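Local atomic coordinates of putative DsbA oxidoreductase SCO1869 (Streptomyces coelicolor A3, PDB entry 3GL5), a protein that is of unknown function but probably acts as a thiol-disulfide oxidoreductase of the DsbA family, with a thioredoxin-type fold and an inserted helical region. Residues Leu107-Ala110 and Lys111-Arg115; Leu58-Thr62 and Ala63-Met67; Ala26-Phe30 and Pro31-Gly35; Leu179-Gly183 and Val184-Val188; Cys16-Gly19 and Lys20-Glu24. All coordinates share one frame; numbering follows the deposited sequence. Where two conformers were deposited one is given.

Interaction 1 of 5, residues Leu107-Ala110 and Lys111-Arg115; sequences LHLA and KERGR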
# COMPACT_ATOMS: atom_id res chain seq x y z
N LEU A 107 -9.27 -9.52 -6.49
CA LEU A 107 -8.21 -9.39 -5.50
C LEU A 107 -7.98 -7.92 -5.12
O LEU A 107 -7.62 -7.62 -3.98
CB LEU A 107 -6.91 -10.06 -5.96
CG LEU A 107 -6.96 -11.60 -5.95
CD1 LEU A 107 -5.84 -12.20 -6.81
CD2 LEU A 107 -6.86 -12.15 -4.51
N HIS A 108 -8.14 -7.02 -6.08
CA HIS A 108 -8.02 -5.60 -5.82
C HIS A 108 -9.20 -5.05 -5.02
O HIS A 108 -8.99 -4.29 -4.12
CB HIS A 108 -7.75 -4.81 -7.11
CG HIS A 108 -6.31 -4.86 -7.53
ND1 HIS A 108 -5.41 -3.87 -7.22
CD2 HIS A 108 -5.60 -5.83 -8.15
CE1 HIS A 108 -4.21 -4.20 -7.67
NE2 HIS A 108 -4.30 -5.39 -8.24
N LEU A 109 -10.41 -5.47 -5.31
CA LEU A 109 -11.52 -5.27 -4.34
C LEU A 109 -11.12 -5.67 -2.91
O LEU A 109 -11.15 -4.83 -1.98
CB LEU A 109 -12.79 -6.01 -4.77
CG LEU A 109 -13.96 -6.03 -3.77
CD1 LEU A 109 -14.32 -4.61 -3.26
CD2 LEU A 109 -15.16 -6.67 -4.41
N ALA A 110 -10.70 -6.92 -2.73
CA ALA A 110 -10.13 -7.38 -1.46
C ALA A 110 -9.00 -6.51 -0.89
O ALA A 110 -8.95 -6.26 0.30
CB ALA A 110 -9.64 -8.86 -1.58
N LYS A 111 -8.06 -6.05 -1.73
CA LYS A 111 -6.88 -5.33 -1.21
C LYS A 111 -7.37 -4.04 -0.56
O LYS A 111 -6.82 -3.54 0.46
CB LYS A 111 -5.90 -5.04 -2.35
CG LYS A 111 -4.72 -4.13 -2.00
CD LYS A 111 -4.15 -3.45 -3.25
CE LYS A 111 -2.63 -3.48 -3.22
NZ LYS A 111 -1.99 -2.38 -4.01
N GLU A 112 -8.46 -3.54 -1.15
CA GLU A 112 -9.16 -2.35 -0.73
C GLU A 112 -10.38 -2.68 0.15
O GLU A 112 -11.31 -1.88 0.27
CB GLU A 112 -9.57 -1.54 -1.94
CG GLU A 112 -9.60 -0.11 -1.69
CD GLU A 112 -10.69 0.54 -2.48
OE1 GLU A 112 -10.56 0.56 -3.72
OE2 GLU A 112 -11.67 1.02 -1.84
N ARG A 113 -10.38 -3.86 0.76
CA ARG A 113 -11.24 -4.12 1.90
C ARG A 113 -10.38 -4.76 2.98
O ARG A 113 -10.90 -5.44 3.85
CB ARG A 113 -12.39 -5.06 1.56
CG ARG A 113 -13.44 -4.50 0.67
CD ARG A 113 -14.27 -3.37 1.35
NE ARG A 113 -15.12 -2.78 0.34
CZ ARG A 113 -14.79 -1.71 -0.39
NH1 ARG A 113 -13.64 -1.07 -0.19
NH2 ARG A 113 -15.63 -1.28 -1.32
N GLY A 114 -9.06 -4.55 2.91
CA GLY A 114 -8.09 -5.15 3.83
C GLY A 114 -8.10 -6.67 3.91
O GLY A 114 -7.60 -7.26 4.89
N ARG A 115 -8.68 -7.33 2.91
CA ARG A 115 -8.84 -8.79 2.92
C ARG A 115 -8.01 -9.45 1.84
O ARG A 115 -8.32 -10.56 1.40
CB ARG A 115 -10.33 -9.18 2.79
CG ARG A 115 -11.28 -8.53 3.84
CD ARG A 115 -11.84 -9.47 4.96
NE ARG A 115 -13.23 -9.10 5.29
CZ ARG A 115 -13.88 -9.30 6.46
NH1 ARG A 115 -13.29 -9.89 7.50
NH2 ARG A 115 -15.14 -8.89 6.59
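Ala110 O collects two backbone donors from Arg113 and Arg115 where helix 101-111 ends. This is a helix C-terminus followed by a tight link into helix 116-128. Arg113 N donates to Ala110 O at 2.8 Å, and Arg115 N donates to the same oxygen, also at 2.8 Å. The two N-H groups come from opposite faces of the carbonyl plane, and that of Arg113 lies well above it. Upstream, Lys111 N still bonds to Leu107 O and Glu112 N to His108 O. These are the last regular helical bonds before Glu112 leaves helical angles. Gly114, with a positive phi of 57°, carries the chain round to Arg115, the N-cap residue of helix 116-128.

The apolar contact is between Leu109 and Arg113. Leu109 CG is anti to the backbone N (chi1 173°), and CD1 lies over one face of the Arg113 guanidinium, toward its rim. The charge itself is held by Glu154, which forms a salt bridge with Arg113 NE. A leucine in place of Arg113 would probably leave Glu154 without its charged mate and Leu109 CD1 without the flat group above it.

His108 and Lys111 run out from the helix in the same direction. The polar partner of His108 NE2 is Ser42 OG. On the Lys111 side of the ring, ND1 of His108 is 4.2 Å from the methylene CD of Lys111.

Interaction 2 of 5, residues Leu58-Thr62 and Ala63-Met67; sequences LTMLT and AKYGM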
# COMPACT_ATOMS: atom_id res chain seq x y z
N LEU A 58 -3.44 -30.97 -17.78
CA LEU A 58 -2.59 -32.03 -18.26
C LEU A 58 -2.60 -32.06 -19.82
O LEU A 58 -1.56 -32.30 -20.45
CB LEU A 58 -3.10 -33.33 -17.68
CG LEU A 58 -2.12 -34.42 -17.32
CD1 LEU A 58 -2.07 -34.52 -15.79
CD2 LEU A 58 -2.66 -35.68 -18.00
N THR A 59 -3.77 -31.77 -20.40
CA THR A 59 -3.97 -31.52 -21.83
C THR A 59 -3.10 -30.36 -22.32
O THR A 59 -2.46 -30.46 -23.37
CB THR A 59 -5.46 -31.17 -22.14
OG1 THR A 59 -6.29 -32.20 -21.61
CG2 THR A 59 -5.72 -31.04 -23.63
N MSE A 60 -3.11 -29.27 -21.55
CA MSE A 60 -2.30 -28.08 -21.86
C MSE A 60 -0.82 -28.41 -21.93
O MSE A 60 -0.12 -27.97 -22.84
CB MSE A 60 -2.54 -26.97 -20.83
CG MSE A 60 -1.41 -25.93 -20.76
SE MSE A 60 -1.50 -24.87 -19.12
CE MSE A 60 -0.00 -25.63 -18.16
N LEU A 61 -0.33 -29.19 -20.96
CA LEU A 61 1.08 -29.56 -20.92
C LEU A 61 1.46 -30.44 -22.13
O LEU A 61 2.42 -30.18 -22.84
CB LEU A 61 1.42 -30.26 -19.60
CG LEU A 61 1.23 -29.28 -18.44
CD1 LEU A 61 1.38 -29.97 -17.10
CD2 LEU A 61 2.18 -28.12 -18.55
N THR A 62 0.66 -31.46 -22.37
CA THR A 62 0.98 -32.41 -23.42
C THR A 62 0.75 -31.80 -24.82
O THR A 62 1.58 -31.95 -25.71
CB THR A 62 0.25 -33.75 -23.19
OG1 THR A 62 -1.16 -33.54 -23.10
CG2 THR A 62 0.74 -34.37 -21.89
N ALA A 63 -0.35 -31.07 -24.99
CA ALA A 63 -0.71 -30.49 -26.28
C ALA A 63 0.04 -29.19 -26.61
O ALA A 63 0.64 -29.07 -27.70
CB ALA A 63 -2.24 -30.28 -26.37
N LYS A 64 -0.02 -28.23 -25.68
CA LYS A 64 0.60 -26.90 -25.84
C LYS A 64 2.14 -26.86 -25.62
O LYS A 64 2.79 -25.93 -26.08
CB LYS A 64 -0.08 -25.85 -24.94
CG LYS A 64 -0.12 -24.48 -25.57
CD LYS A 64 -0.11 -23.36 -24.56
CE LYS A 64 -0.34 -22.04 -25.28
NZ LYS A 64 -0.43 -20.89 -24.31
N TYR A 65 2.71 -27.85 -24.93
CA TYR A 65 4.15 -27.79 -24.68
C TYR A 65 4.96 -28.94 -25.21
O TYR A 65 6.15 -29.08 -24.87
CB TYR A 65 4.45 -27.52 -23.19
CG TYR A 65 3.94 -26.17 -22.81
CD1 TYR A 65 4.38 -25.03 -23.51
CD2 TYR A 65 2.98 -26.02 -21.81
CE1 TYR A 65 3.91 -23.79 -23.21
CE2 TYR A 65 2.50 -24.75 -21.48
CZ TYR A 65 2.97 -23.64 -22.19
OH TYR A 65 2.52 -22.38 -21.90
N GLY A 66 4.32 -29.74 -26.06
CA GLY A 66 4.98 -30.86 -26.71
C GLY A 66 5.75 -31.77 -25.76
O GLY A 66 6.91 -32.12 -26.01
N MSE A 67 5.08 -32.13 -24.66
CA MSE A 67 5.62 -32.96 -23.61
C MSE A 67 4.79 -34.24 -23.52
O MSE A 67 3.62 -34.24 -23.89
CB MSE A 67 5.57 -32.17 -22.32
CG MSE A 67 5.44 -32.94 -21.06
SE MSE A 67 5.41 -31.62 -19.68
CE MSE A 67 5.88 -30.02 -20.73
O HOH W 1 3.38 -33.76 -26.30
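Thr62 O and Met67 O share one water, which donates to both. It lies 2.6 Å from Thr62 O and 2.5 Å from Met67 O, and so bridges the two carbonyls across the end of the helix. The same two residues also meet directly, where Thr62 CA makes a CH...O contact with Met67 O at 3.2 Å.

Thr62 is itself held from the preceding turn. Two of its donors reach Leu58 O from opposite faces of the carbonyl plane: the backbone N of Thr62 at 3.1 Å and its OG1 at 3.0 Å. The hydroxyl gets there because OG1 sits between the backbone N and the carbonyl carbon (chi1 56°), folded back over the helix.

The backbone bonds run on to the helix end. Ala63 N donates to Thr59 O at 2.7 Å, and Lys64 N donates to Met60 O. The next bond, Tyr65 N to Leu61 O, is weak, and Tyr65 is the first residue to leave helical angles. Gly66 then takes a positive phi, and the turn brings Met67 back beside Thr62.

The apolar side chains meet Tyr65 and Met67. Leu61 CD2 meets the Tyr65 ring at its edge, near the ring plane, 4.0 Å from CD2 of Tyr65. Met60, a selenomethionine, brings CG to 4.1 Å from Tyr65 CE2 in the conformer given. Leu61 CB faces the selenium of selenomethionine Met67.

The contact ends the short helix 57-64 at the protein surface. Leu61 and Thr62 rest on Ala72 of helix 69-85, and Tyr65 packs on Gly233 of the second subunit.

Interaction 3 of 5, residues Ala26-Phe30 and Pro31-Gly35; sequences ALAAF and PHRDG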
# COMPACT_ATOMS: atom_id res chain seq x y z
N ALA A 26 9.89 -18.60 5.54
CA ALA A 26 11.16 -17.88 5.70
C ALA A 26 10.96 -16.59 6.50
O ALA A 26 11.81 -16.20 7.33
CB ALA A 26 11.74 -17.54 4.34
N LEU A 27 9.83 -15.93 6.27
CA LEU A 27 9.58 -14.67 6.91
C LEU A 27 9.39 -14.85 8.45
O LEU A 27 9.87 -14.03 9.27
CB LEU A 27 8.38 -13.98 6.25
CG LEU A 27 7.97 -12.68 6.92
CD1 LEU A 27 9.18 -11.75 6.96
CD2 LEU A 27 6.72 -11.99 6.26
N ALA A 28 8.69 -15.93 8.82
CA ALA A 28 8.44 -16.26 10.21
C ALA A 28 9.71 -16.59 10.97
O ALA A 28 9.80 -16.38 12.18
CB ALA A 28 7.43 -17.37 10.33
N ALA A 29 10.75 -17.01 10.27
CA ALA A 29 12.02 -17.26 10.96
C ALA A 29 12.99 -16.09 10.79
O ALA A 29 14.09 -16.16 11.28
CB ALA A 29 12.64 -18.56 10.49
N PHE A 30 12.59 -15.03 10.09
CA PHE A 30 13.46 -13.85 9.90
C PHE A 30 13.49 -12.97 11.19
O PHE A 30 12.43 -12.69 11.73
CB PHE A 30 12.96 -13.04 8.70
CG PHE A 30 13.78 -11.81 8.40
CD1 PHE A 30 15.16 -11.91 8.16
CD2 PHE A 30 13.16 -10.58 8.30
CE1 PHE A 30 15.90 -10.77 7.87
CE2 PHE A 30 13.87 -9.44 8.01
CZ PHE A 30 15.26 -9.53 7.79
N PRO A 31 14.71 -12.55 11.66
CA PRO A 31 14.87 -11.75 12.88
C PRO A 31 14.20 -10.38 12.83
O PRO A 31 13.93 -9.83 13.87
CB PRO A 31 16.39 -11.57 13.01
CG PRO A 31 16.96 -12.70 12.35
CD PRO A 31 16.04 -12.91 11.13
N HIS A 32 13.89 -9.85 11.65
CA HIS A 32 13.19 -8.57 11.62
C HIS A 32 11.87 -8.65 10.91
O HIS A 32 11.49 -7.71 10.23
CB HIS A 32 14.03 -7.51 10.95
CG HIS A 32 15.34 -7.29 11.64
ND1 HIS A 32 15.45 -6.52 12.78
CD2 HIS A 32 16.58 -7.76 11.37
CE1 HIS A 32 16.71 -6.52 13.17
NE2 HIS A 32 17.42 -7.25 12.33
N ARG A 33 11.17 -9.76 11.10
CA ARG A 33 9.86 -9.94 10.49
C ARG A 33 8.87 -8.86 10.92
O ARG A 33 7.95 -8.55 10.18
CB ARG A 33 9.27 -11.28 10.87
CG ARG A 33 7.81 -11.41 10.45
CD ARG A 33 7.20 -12.69 11.00
NE ARG A 33 7.33 -12.76 12.46
CZ ARG A 33 6.57 -13.54 13.22
NH1 ARG A 33 5.65 -14.32 12.66
NH2 ARG A 33 6.73 -13.54 14.53
N ASP A 34 9.07 -8.32 12.12
CA ASP A 34 8.19 -7.26 12.65
C ASP A 34 8.27 -5.98 11.81
O ASP A 34 7.30 -5.23 11.72
CB ASP A 34 8.46 -6.98 14.15
CG ASP A 34 9.92 -6.65 14.45
OD1 ASP A 34 10.88 -7.23 13.85
OD2 ASP A 34 10.13 -5.80 15.35
N GLY A 35 9.41 -5.76 11.17
CA GLY A 35 9.57 -4.61 10.29
C GLY A 35 9.30 -4.84 8.81
O GLY A 35 9.62 -4.00 8.00
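Phe30 to Arg33 form a type I beta turn, closed by Arg33 N donating to Phe30 O at 3.3 Å. The turn follows the end of helix 14-28, where Phe30 N still bonds to Leu27 O. A short 3-10 segment at Arg33 and Asp34 then leads to the next strand.

Phe30 lies at the heart of the side-chain packing. Its CG is anti to the backbone N (chi1 -179°), which swings the ring beside the turn. His32 N sits over one face of that ring, toward the rim. CB of His32 comes to 3.5 Å from Phe30 CE2. The two rings form an offset edge-to-face pair, with the edge of His32 directed at the face of Phe30. Their centroids are 5.8 Å apart and their planes meet at 66°. Pro31 crosses the Phe30 side chain at about a right angle, and its CD lies 3.3 Å from Phe30 CD1.

Arg33 turns back over the helix end. It was modelled in two conformers, so the course of its side chain is less certain. In the one given, its aliphatic part crosses Leu27 at about a right angle, with Arg33 CG 3.8 Å from Leu27 CG.

This is the helix-to-strand link of the beta-alpha-beta unit 3-9, 14-28 and 36-42. His32 stacks on Trp212, and Phe30 packs on Leu208 and Thr209 of helix 201-213. Toward the sheet, Leu27 reaches Val36 and Val38, while Phe30 reaches Val36 of strand 36-42.

Interaction 4 of 5, residues Leu179-Gly183 and Val184-Val188; sequences LGATG and VPFFV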
# COMPACT_ATOMS: atom_id res chain seq x y z
N LEU A 179 10.03 -3.78 -13.83
CA LEU A 179 11.05 -4.35 -12.96
C LEU A 179 11.78 -5.54 -13.55
O LEU A 179 12.61 -6.11 -12.87
CB LEU A 179 10.47 -4.71 -11.60
CG LEU A 179 10.09 -3.46 -10.84
CD1 LEU A 179 9.32 -3.83 -9.62
CD2 LEU A 179 11.37 -2.65 -10.49
N GLY A 180 11.48 -5.90 -14.80
CA GLY A 180 12.17 -6.96 -15.51
C GLY A 180 11.61 -8.38 -15.40
O GLY A 180 12.14 -9.29 -16.05
N ALA A 181 10.55 -8.58 -14.62
CA ALA A 181 9.96 -9.91 -14.42
C ALA A 181 9.25 -10.44 -15.65
O ALA A 181 8.42 -9.75 -16.20
CB ALA A 181 8.98 -9.84 -13.25
N THR A 182 9.53 -11.66 -16.10
CA THR A 182 8.73 -12.25 -17.18
C THR A 182 8.06 -13.54 -16.74
O THR A 182 7.50 -14.28 -17.56
CB THR A 182 9.60 -12.58 -18.41
OG1 THR A 182 10.54 -13.59 -18.07
CG2 THR A 182 10.33 -11.34 -18.96
N GLY A 183 8.14 -13.84 -15.46
CA GLY A 183 7.63 -15.07 -14.90
C GLY A 183 7.42 -14.88 -13.41
O GLY A 183 8.04 -14.02 -12.78
N VAL A 184 6.52 -15.67 -12.83
CA VAL A 184 6.18 -15.56 -11.40
C VAL A 184 6.37 -16.92 -10.69
O VAL A 184 6.40 -17.96 -11.36
CB VAL A 184 4.73 -15.05 -11.23
CG1 VAL A 184 4.68 -13.57 -11.51
CG2 VAL A 184 3.76 -15.82 -12.14
N PRO A 185 6.50 -16.92 -9.34
CA PRO A 185 6.40 -15.76 -8.44
C PRO A 185 7.66 -14.89 -8.54
O PRO A 185 8.75 -15.39 -8.90
CB PRO A 185 6.26 -16.42 -7.06
CG PRO A 185 7.09 -17.69 -7.21
CD PRO A 185 6.85 -18.16 -8.60
N PHE A 186 7.51 -13.60 -8.26
CA PHE A 186 8.59 -12.63 -8.39
C PHE A 186 8.47 -11.74 -7.17
O PHE A 186 7.39 -11.20 -6.91
CB PHE A 186 8.46 -11.85 -9.73
CG PHE A 186 9.47 -10.71 -9.91
CD1 PHE A 186 10.84 -10.97 -10.08
CD2 PHE A 186 9.03 -9.37 -9.95
CE1 PHE A 186 11.75 -9.93 -10.26
CE2 PHE A 186 9.93 -8.31 -10.18
CZ PHE A 186 11.29 -8.58 -10.29
N PHE A 187 9.55 -11.71 -6.39
CA PHE A 187 9.62 -11.07 -5.10
C PHE A 187 10.60 -9.93 -5.19
O PHE A 187 11.74 -10.09 -5.67
CB PHE A 187 10.16 -12.03 -4.04
CG PHE A 187 9.35 -13.25 -3.86
CD1 PHE A 187 8.47 -13.37 -2.76
CD2 PHE A 187 9.49 -14.33 -4.75
CE1 PHE A 187 7.70 -14.53 -2.57
CE2 PHE A 187 8.72 -15.49 -4.58
CZ PHE A 187 7.81 -15.59 -3.50
N VAL A 188 10.17 -8.77 -4.74
CA VAL A 188 11.01 -7.61 -4.79
C VAL A 188 11.13 -7.13 -3.36
O VAL A 188 10.14 -6.78 -2.72
CB VAL A 188 10.47 -6.56 -5.76
CG1 VAL A 188 11.30 -5.25 -5.69
CG2 VAL A 188 10.47 -7.14 -7.20
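Ala181 points its methyl straight at the ring of Phe186. CB stands 3.5 Å from the ring centroid and 17° off the normal, a CH-pi contact over the face. The closest ring atom is CD2 of Phe186, at 3.3 Å from Ala181 CB. Phe186 presents this face because CG is anti to the backbone N (chi1 174°), throwing the ring across toward the preceding loop. Leu179 approaches the same ring farther out. Its CB is 3.9 Å from Phe186 CE2, and its carbonyl O lies obliquely to the ring. Leu179 holds CG anti to its carbonyl carbon (chi1 -69°). That lets CD1 reach CG2 of Val188, two residues along the strand from Phe186.

The loop starts with a Schellman motif at the end of helix 166-178, where Gly180 takes a positive phi. It then turns back into strand 186-189 of the central thioredoxin-type sheet. Pro185 follows a cis peptide bond. A cis-proline loop beside the CxxC is a hallmark of the thioredoxin fold. Pro185 accordingly packs on Cys16, and Val184 on Cys13.

Val184 also lies against the backbone of Gly183, with its CG1 3.6 Å from Gly183 O. Leu218 of the second subunit packs on Leu179, Phe186 and Val188.

Interaction 5 of 5, residues Cys16-Gly19 and Lys20-Glu24; sequences CYVG and KARFE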
# COMPACT_ATOMS: atom_id res chain seq x y z
N CYS A 16 3.64 -20.23 -7.71
CA CYS A 16 3.21 -19.04 -6.96
C CYS A 16 2.59 -19.50 -5.63
O CYS A 16 2.93 -18.97 -4.56
CB CYS A 16 2.20 -18.24 -7.78
SG CYS A 16 2.88 -17.54 -9.28
N TYR A 17 1.72 -20.50 -5.71
CA TYR A 17 1.07 -21.14 -4.55
C TYR A 17 2.06 -21.79 -3.59
O TYR A 17 1.99 -21.55 -2.38
CB TYR A 17 0.09 -22.18 -5.06
CG TYR A 17 -0.74 -22.96 -4.04
CD1 TYR A 17 -1.46 -22.34 -2.99
CD2 TYR A 17 -0.87 -24.32 -4.18
CE1 TYR A 17 -2.26 -23.13 -2.07
CE2 TYR A 17 -1.66 -25.09 -3.33
CZ TYR A 17 -2.34 -24.52 -2.29
OH TYR A 17 -3.09 -25.38 -1.55
N VAL A 18 2.99 -22.59 -4.11
CA VAL A 18 4.06 -23.20 -3.30
C VAL A 18 5.04 -22.12 -2.79
O VAL A 18 5.38 -22.12 -1.59
CB VAL A 18 4.81 -24.39 -4.04
CG1 VAL A 18 5.81 -25.06 -3.14
CG2 VAL A 18 3.80 -25.45 -4.48
N GLY A 19 5.46 -21.20 -3.67
CA GLY A 19 6.40 -20.14 -3.27
C GLY A 19 5.88 -19.15 -2.23
O GLY A 19 6.67 -18.54 -1.45
N LYS A 20 4.58 -18.94 -2.20
CA LYS A 20 4.03 -18.06 -1.19
C LYS A 20 4.27 -18.67 0.21
O LYS A 20 4.71 -18.00 1.14
CB LYS A 20 2.53 -17.83 -1.40
CG LYS A 20 1.93 -16.95 -0.24
CD LYS A 20 0.66 -16.28 -0.67
CE LYS A 20 -0.50 -16.95 -0.07
NZ LYS A 20 -0.57 -16.52 1.37
N ALA A 21 4.01 -19.98 0.33
CA ALA A 21 4.16 -20.69 1.60
C ALA A 21 5.62 -20.74 2.01
O ALA A 21 5.96 -20.57 3.21
CB ALA A 21 3.59 -22.08 1.50
N ARG A 22 6.50 -20.94 1.03
CA ARG A 22 7.94 -20.98 1.30
C ARG A 22 8.46 -19.64 1.83
O ARG A 22 9.24 -19.59 2.78
CB ARG A 22 8.73 -21.45 0.07
CG ARG A 22 8.95 -22.89 0.08
CD ARG A 22 9.59 -23.41 -1.18
NE ARG A 22 9.32 -24.83 -1.37
CZ ARG A 22 9.67 -25.51 -2.46
NH1 ARG A 22 10.28 -24.90 -3.46
NH2 ARG A 22 9.39 -26.79 -2.58
N PHE A 23 7.99 -18.56 1.21
CA PHE A 23 8.34 -17.23 1.63
C PHE A 23 7.85 -16.95 3.03
O PHE A 23 8.56 -16.31 3.83
CB PHE A 23 7.75 -16.16 0.71
CG PHE A 23 7.94 -14.79 1.24
CD1 PHE A 23 9.19 -14.18 1.18
CD2 PHE A 23 6.91 -14.14 1.92
CE1 PHE A 23 9.39 -12.93 1.72
CE2 PHE A 23 7.10 -12.88 2.48
CZ PHE A 23 8.33 -12.26 2.36
N GLU A 24 6.61 -17.36 3.32
CA GLU A 24 6.02 -17.05 4.60
C GLU A 24 6.77 -17.80 5.69
O GLU A 24 7.09 -17.27 6.79
CB GLU A 24 4.55 -17.42 4.59
CG GLU A 24 3.66 -16.36 3.92
CD GLU A 24 2.26 -16.87 3.59
OE1 GLU A 24 1.88 -17.99 4.00
OE2 GLU A 24 1.54 -16.15 2.87
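Val18 and Arg22 extend from the helix in the same direction, one turn apart, and their torsions bring a methyl against the face of a guanidinium. Val18 CG1 is anti to the backbone N (chi1 -175°), and the Arg22 chain is extended from CG to NE. CG1 of Val18 therefore sits over one face of the guanidinium, toward the rim, 3.9 Å from NE of Arg22. The charged group is fixed beyond the helix. NE forms a salt bridge with Glu86, and NH2 bonds to Gln82. With an alanine here in place of Arg22, Glu86 is likely to lose its cation, Gln82 its donor, and the Val18 methyl its flat cover.

Three i to i+4 bonds span the two segments. Lys20 N donates to Cys16 O at 2.9 Å, Arg22 N to Val18 O at 3.1 Å, and Phe23 N to Gly19 O at 3.0 Å.

Lys20 CG is anti to the backbone N (chi1 176°), but the chain bends at chi3 and chi4. This curls NZ round to Glu24, whose OE2 receives it at 2.6 Å on its syn lone pair. NZ also has salt bridges to Asp121 and Glu117, and this cluster of acids would probably favour a charged lysine in a largely buried setting.

The turn belongs to helix 14-28, the helix of the beta-alpha-beta unit with strands 3-9 and 36-42. Cys16, near its start, is joined to Cys13 by the disulfide of a thioredoxin-type CxxC. Phe23 packs on Val5 and Ile7 of strand 3-9 and Val38 of strand 36-42, while Lys20 packs on Leu120 and Tyr124 of helix 116-128.

How the interactions relate
From the N terminus, interaction 5 comes first, inside helix 14-28 near the CxxC. Interaction 3 follows directly and closes the turn from that helix into strand 36-42. Interaction 2 ends helix 57-64, and interaction 1 closes the link between helices 101-111 and 116-128. Interaction 4 is last, turning helix 166-178 into strand 186-189. All five are local and in series, so none nests or crosses. In space, interactions 4 and 5 touch: Val184 CG2 lies 3.5 Å from Cys16 SG, and Phe187 packs on Phe23. This joins the cis-proline loop to helix 14-28, which carries Cys16. Interactions 1 and 2 lie on opposite sides of the chain's centre.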